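Local atomic coordinates of SusD superfamily protein (Bacteroides vulgatus, PDB entry 3MYV), a protein that probably binds polysaccharide at the outer membrane of Bacteroides vulgatus, as a member of the SusD family of glycan-binding proteins. Residues Leu23-Met37 and Ala72-Ala86. Sequence-based numbering, arbitrary orientation.
Sequences LYDLMSGSGYYGAAM and AGSLWGRPFYILREA. With EDO (1,2-ethanediol), chain I.
Arg78 sets its CG opposite the backbone N (chi1 -177°), and bends at chi2 and chi3 then turn its guanidinium to the Leu26 carbonyl. The same anti setting in Tyr32 (chi1 -170°) lays its ring over Pro79. The motif is an antiparallel helix pair, at 177° between 23-27 and 77-86, in the alpha-helical part of a SusD-family fold. Arg78 NH1 donates to Leu26 O at 2.9 Å, in both the carbonyl and guanidinium planes. Replacing Arg78 by alanine would probably leave Leu26 O without this donor and remove the CG contact on Tyr32 CB. Leu26 is a knob in a hole formed by Arg78, Tyr81, Ile82 and Glu85. Its CB meets Ile82 CG1 at 3.6 Å, and its CD1 lies at the ring edge of Tyr81. The Tyr32 ring is sandwiched between Pro79 CG and Tyr33 CD2, while its OH is hydrogen-bonded to Asp123 OD2 of helix 103-128. Ile82 CD1 reaches the edge of this ring, and the Ile82 side chain also touches Val116 and Cys120 of helix 103-128. Further along the chain, the type I turn Gly29-Tyr32 brings Gly31 against Gly73. There Ser74 N donates to Gly31 O at 2.8 Å, and Leu75 CD2 packs 3.7 Å from SE of Met37, a selenomethionine.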
loop_
_atom_site.group_PDB
_atom_site.type_symbol
_atom_site.label_atom_id
_atom_site.label_comp_id
_atom_site.label_asym_id
_atom_site.label_seq_id
_atom_site.Cartn_x
_atom_site.Cartn_y
_atom_site.Cartn_z
ATOM N N LEU A 23 6.469 8.371 -14.734
ATOM C CA LEU A 23 6.559 8.116 -13.291
ATOM C C LEU A 23 5.794 6.834 -12.931
ATOM O O LEU A 23 6.282 6.004 -12.163
ATOM C CB LEU A 23 6.031 9.292 -12.482
ATOM C CG LEU A 23 6.627 10.692 -12.699
ATOM C CD1 LEU A 23 5.826 11.700 -11.845
ATOM C CD2 LEU A 23 8.136 10.745 -12.385
ATOM N N TYR A 24 4.612 6.649 -13.520
ATOM C CA TYR A 24 3.844 5.432 -13.242
ATOM C C TYR A 24 4.450 4.198 -13.902
ATOM O O TYR A 24 4.439 3.110 -13.311
ATOM C CB TYR A 24 2.406 5.589 -13.665
ATOM C CG TYR A 24 1.650 6.640 -12.904
ATOM C CD1 TYR A 24 1.670 7.966 -13.314
ATOM C CD2 TYR A 24 0.898 6.305 -11.780
ATOM C CE1 TYR A 24 0.923 8.941 -12.640
ATOM C CE2 TYR A 24 0.170 7.249 -11.096
ATOM C CZ TYR A 24 0.188 8.577 -11.519
ATOM O OH TYR A 24 -0.564 9.517 -10.874
ATOM N N ASP A 25 4.995 4.348 -15.112
ATOM C CA ASP A 25 5.777 3.257 -15.707
ATOM C C ASP A 25 6.858 2.772 -14.719
ATOM O O ASP A 25 7.017 1.582 -14.522
ATOM C CB ASP A 25 6.432 3.653 -17.043
ATOM C CG ASP A 25 5.428 3.879 -18.157
ATOM O OD1 ASP A 25 4.273 3.424 -18.046
ATOM O OD2 ASP A 25 5.797 4.538 -19.148
ATOM N N LEU A 26 7.601 3.702 -14.107
ATOM C CA LEU A 26 8.643 3.328 -13.167
ATOM C C LEU A 26 8.048 2.634 -11.937
ATOM O O LEU A 26 8.611 1.680 -11.376
ATOM C CB LEU A 26 9.445 4.577 -12.725
ATOM C CG LEU A 26 10.334 5.178 -13.802
ATOM C CD1 LEU A 26 10.786 6.642 -13.489
ATOM C CD2 LEU A 26 11.539 4.242 -14.036
HETATM N N MSE A 27 6.918 3.143 -11.492
HETATM C CA MSE A 27 6.279 2.654 -10.276
HETATM C C MSE A 27 5.748 1.226 -10.438
HETATM O O MSE A 27 5.683 0.439 -9.463
HETATM C CB MSE A 27 5.129 3.607 -9.924
HETATM C CG MSE A 27 4.568 3.413 -8.593
HETATM SE SE MSE A 27 3.140 4.762 -8.133
HETATM C CE MSE A 27 3.628 6.079 -9.189
ATOM N N SER A 28 5.412 0.873 -11.673
ATOM C CA SER A 28 4.856 -0.468 -11.979
ATOM C C SER A 28 5.882 -1.603 -11.958
ATOM O O SER A 28 5.522 -2.775 -12.117
ATOM C CB SER A 28 4.212 -0.434 -13.359
ATOM O OG SER A 28 5.228 -0.434 -14.333
ATOM N N GLY A 29 7.164 -1.271 -11.781
ATOM C CA GLY A 29 8.206 -2.273 -11.789
ATOM C C GLY A 29 7.977 -3.254 -10.646
ATOM O O GLY A 29 7.448 -2.889 -9.592
ATOM N N SER A 30 8.379 -4.494 -10.858
ATOM C CA SER A 30 8.185 -5.540 -9.833
ATOM C C SER A 30 8.937 -5.215 -8.541
ATOM O O SER A 30 8.527 -5.645 -7.476
ATOM C CB SER A 30 8.631 -6.901 -10.361
ATOM O OG SER A 30 10.009 -6.854 -10.699
ATOM N N GLY A 31 9.985 -4.392 -8.632
ATOM C CA GLY A 31 10.710 -3.920 -7.465
ATOM C C GLY A 31 9.974 -2.933 -6.567
ATOM O O GLY A 31 10.434 -2.660 -5.433
ATOM N N TYR A 32 8.875 -2.362 -7.066
ATOM C CA TYR A 32 8.055 -1.423 -6.274
ATOM C C TYR A 32 6.574 -1.865 -6.289
ATOM O O TYR A 32 6.250 -2.854 -5.638
ATOM C CB TYR A 32 8.321 0.027 -6.743
ATOM C CG TYR A 32 7.734 1.158 -5.888
ATOM C CD1 TYR A 32 7.349 0.946 -4.555
ATOM C CD2 TYR A 32 7.612 2.451 -6.411
ATOM C CE1 TYR A 32 6.806 1.998 -3.771
ATOM C CE2 TYR A 32 7.088 3.503 -5.643
ATOM C CZ TYR A 32 6.678 3.267 -4.327
ATOM O OH TYR A 32 6.181 4.294 -3.563
ATOM N N TYR A 33 5.694 -1.208 -7.044
ATOM C CA TYR A 33 4.268 -1.568 -7.023
ATOM C C TYR A 33 3.848 -2.697 -7.982
ATOM O O TYR A 33 2.675 -3.078 -8.046
ATOM C CB TYR A 33 3.405 -0.310 -7.186
ATOM C CG TYR A 33 3.140 0.391 -5.867
ATOM C CD1 TYR A 33 2.357 -0.224 -4.885
ATOM C CD2 TYR A 33 3.689 1.631 -5.587
ATOM C CE1 TYR A 33 2.105 0.383 -3.684
ATOM C CE2 TYR A 33 3.448 2.249 -4.356
ATOM C CZ TYR A 33 2.650 1.608 -3.418
ATOM O OH TYR A 33 2.403 2.188 -2.197
ATOM N N GLY A 34 4.799 -3.251 -8.728
ATOM C CA GLY A 34 4.530 -4.469 -9.482
ATOM C C GLY A 34 4.475 -5.730 -8.633
ATOM O O GLY A 34 3.875 -6.730 -9.057
ATOM N N ALA A 35 5.093 -5.688 -7.453
ATOM C CA ALA A 35 5.143 -6.845 -6.551
ATOM C C ALA A 35 5.709 -6.534 -5.155
ATOM O O ALA A 35 5.088 -6.872 -4.144
ATOM C CB ALA A 35 5.978 -7.984 -7.195
ATOM N N ALA A 36 6.899 -5.946 -5.089
ATOM C CA ALA A 36 7.641 -5.874 -3.806
ATOM C C ALA A 36 6.873 -5.225 -2.655
ATOM O O ALA A 36 6.976 -5.687 -1.525
ATOM C CB ALA A 36 9.013 -5.207 -3.965
HETATM N N MSE A 37 6.135 -4.154 -2.931
HETATM C CA MSE A 37 5.409 -3.427 -1.849
HETATM C C MSE A 37 4.397 -4.364 -1.159
HETATM O O MSE A 37 4.210 -4.311 0.061
HETATM C CB MSE A 37 4.665 -2.201 -2.391
HETATM C CG MSE A 37 5.214 -0.838 -2.115
HETATM SE SE MSE A 37 6.083 -0.416 -0.460
HETATM C CE MSE A 37 5.193 -1.474 0.836
ATOM N N ALA A 72 14.651 -6.829 -0.675
ATOM C CA ALA A 72 13.339 -6.202 -0.610
ATOM C C ALA A 72 13.026 -5.505 -1.928
ATOM O O ALA A 72 12.631 -4.344 -1.954
ATOM C CB ALA A 72 13.250 -5.213 0.594
ATOM N N GLY A 73 13.201 -6.230 -3.027
ATOM C CA GLY A 73 12.928 -5.675 -4.338
ATOM C C GLY A 73 13.788 -4.444 -4.606
ATOM O O GLY A 73 15.001 -4.504 -4.469
ATOM N N SER A 74 13.143 -3.340 -4.977
ATOM C CA SER A 74 13.798 -2.021 -5.166
ATOM C C SER A 74 13.176 -0.926 -4.289
ATOM O O SER A 74 13.042 0.254 -4.699
ATOM C CB SER A 74 13.678 -1.623 -6.630
ATOM O OG SER A 74 14.377 -2.563 -7.422
ATOM N N LEU A 75 12.802 -1.309 -3.080
ATOM C CA LEU A 75 11.991 -0.436 -2.217
ATOM C C LEU A 75 12.776 0.782 -1.727
ATOM O O LEU A 75 12.182 1.738 -1.249
ATOM C CB LEU A 75 11.379 -1.229 -1.054
ATOM C CG LEU A 75 10.241 -2.202 -1.434
ATOM C CD1 LEU A 75 9.613 -2.945 -0.175
ATOM C CD2 LEU A 75 9.179 -1.462 -2.235
ATOM N N TRP A 76 14.099 0.779 -1.897
ATOM C CA TRP A 76 14.869 2.025 -1.724
ATOM C C TRP A 76 15.050 2.717 -3.054
ATOM O O TRP A 76 14.635 3.863 -3.228
ATOM C CB TRP A 76 16.260 1.752 -1.137
ATOM C CG TRP A 76 17.191 2.954 -1.044
ATOM C CD1 TRP A 76 18.027 3.420 -2.025
ATOM C CD2 TRP A 76 17.451 3.771 0.111
ATOM N NE1 TRP A 76 18.748 4.493 -1.568
ATOM C CE2 TRP A 76 18.436 4.720 -0.257
ATOM C CE3 TRP A 76 16.928 3.813 1.400
ATOM C CZ2 TRP A 76 18.936 5.693 0.640
ATOM C CZ3 TRP A 76 17.430 4.773 2.308
ATOM C CH2 TRP A 76 18.411 5.706 1.915
ATOM N N GLY A 77 15.737 2.042 -3.974
ATOM C CA GLY A 77 16.125 2.666 -5.235
ATOM C C GLY A 77 15.014 3.209 -6.112
ATOM O O GLY A 77 15.141 4.293 -6.707
ATOM N N ARG A 78 13.940 2.459 -6.261
ATOM C CA ARG A 78 12.913 2.848 -7.218
ATOM C C ARG A 78 12.102 4.068 -6.739
ATOM O O ARG A 78 11.948 5.014 -7.502
ATOM C CB ARG A 78 12.025 1.653 -7.624
ATOM C CG ARG A 78 10.973 1.977 -8.684
ATOM C CD ARG A 78 11.531 2.655 -9.888
ATOM N NE ARG A 78 12.570 1.830 -10.458
ATOM C CZ ARG A 78 12.390 0.841 -11.338
ATOM N NH1 ARG A 78 11.201 0.555 -11.863
ATOM N NH2 ARG A 78 13.446 0.167 -11.754
ATOM N N PRO A 79 11.646 4.096 -5.462
ATOM C CA PRO A 79 10.960 5.324 -5.053
ATOM C C PRO A 79 11.885 6.556 -5.104
ATOM O O PRO A 79 11.440 7.640 -5.421
ATOM C CB PRO A 79 10.548 5.033 -3.605
ATOM C CG PRO A 79 10.295 3.571 -3.633
ATOM C CD PRO A 79 11.389 3.003 -4.510
ATOM N N PHE A 80 13.172 6.386 -4.816
ATOM C CA PHE A 80 14.081 7.536 -4.884
ATOM C C PHE A 80 14.279 8.003 -6.305
ATOM O O PHE A 80 14.370 9.199 -6.532
ATOM C CB PHE A 80 15.437 7.272 -4.231
ATOM C CG PHE A 80 15.440 7.571 -2.779
ATOM C CD1 PHE A 80 15.130 8.839 -2.321
ATOM C CD2 PHE A 80 15.678 6.574 -1.857
ATOM C CE1 PHE A 80 15.130 9.123 -0.960
ATOM C CE2 PHE A 80 15.675 6.859 -0.507
ATOM C CZ PHE A 80 15.409 8.118 -0.059
ATOM N N TYR A 81 14.361 7.057 -7.245
ATOM C CA TYR A 81 14.507 7.381 -8.643
ATOM C C TYR A 81 13.283 8.162 -9.126
ATOM O O TYR A 81 13.410 9.168 -9.812
ATOM C CB TYR A 81 14.731 6.101 -9.489
ATOM C CG TYR A 81 15.100 6.414 -10.928
ATOM C CD1 TYR A 81 14.113 6.650 -11.891
ATOM C CD2 TYR A 81 16.430 6.518 -11.317
ATOM C CE1 TYR A 81 14.436 6.958 -13.182
ATOM C CE2 TYR A 81 16.765 6.834 -12.633
ATOM C CZ TYR A 81 15.757 7.054 -13.549
ATOM O OH TYR A 81 16.063 7.365 -14.838
ATOM N N ILE A 82 12.104 7.702 -8.748
ATOM C CA ILE A 82 10.877 8.372 -9.127
ATOM C C ILE A 82 10.817 9.788 -8.546
ATOM O O ILE A 82 10.425 10.736 -9.243
ATOM C CB ILE A 82 9.639 7.537 -8.735
ATOM C CG1 ILE A 82 9.585 6.214 -9.516
ATOM C CG2 ILE A 82 8.334 8.327 -8.995
ATOM C CD1 ILE A 82 8.629 5.154 -8.894
ATOM N N LEU A 83 11.213 9.937 -7.285
ATOM C CA LEU A 83 11.254 11.253 -6.645
ATOM C C LEU A 83 12.151 12.242 -7.401
ATOM O O LEU A 83 11.801 13.386 -7.579
ATOM C CB LEU A 83 11.748 11.108 -5.200
ATOM C CG LEU A 83 10.682 10.659 -4.184
ATOM C CD1 LEU A 83 11.302 10.084 -2.901
ATOM C CD2 LEU A 83 9.722 11.820 -3.822
ATOM N N ARG A 84 13.314 11.789 -7.849
ATOM C CA ARG A 84 14.185 12.627 -8.644
ATOM C C ARG A 84 13.511 13.052 -9.932
ATOM O O ARG A 84 13.567 14.242 -10.288
ATOM C CB ARG A 84 15.491 11.886 -9.010
ATOM C CG ARG A 84 16.375 12.681 -10.002
ATOM C CD ARG A 84 17.354 11.782 -10.741
ATOM N NE ARG A 84 18.576 11.620 -9.971
ATOM N N GLU A 85 12.924 12.100 -10.665
ATOM C CA GLU A 85 12.256 12.447 -11.953
ATOM C C GLU A 85 11.051 13.374 -11.714
ATOM O O GLU A 85 10.798 14.326 -12.502
ATOM C CB GLU A 85 11.812 11.195 -12.743
ATOM C CG GLU A 85 12.932 10.266 -13.182
ATOM C CD GLU A 85 13.890 10.916 -14.154
ATOM O OE1 GLU A 85 13.444 11.333 -15.232
ATOM O OE2 GLU A 85 15.088 11.019 -13.840
ATOM N N ALA A 86 10.332 13.132 -10.621
ATOM C CA ALA A 86 9.169 13.948 -10.271
ATOM C C ALA A 86 9.576 15.404 -9.997
ATOM O O ALA A 86 8.922 16.346 -10.455
ATOM C CB ALA A 86 8.453 13.368 -9.063
HETATM C C1 EDO I . -0.067 -0.765 -0.775
HETATM O O1 EDO I . -0.111 -1.057 0.616
HETATM C C2 EDO I . -0.824 0.532 -1.080
HETATM O O2 EDO I . 0.006 1.722 -0.855
#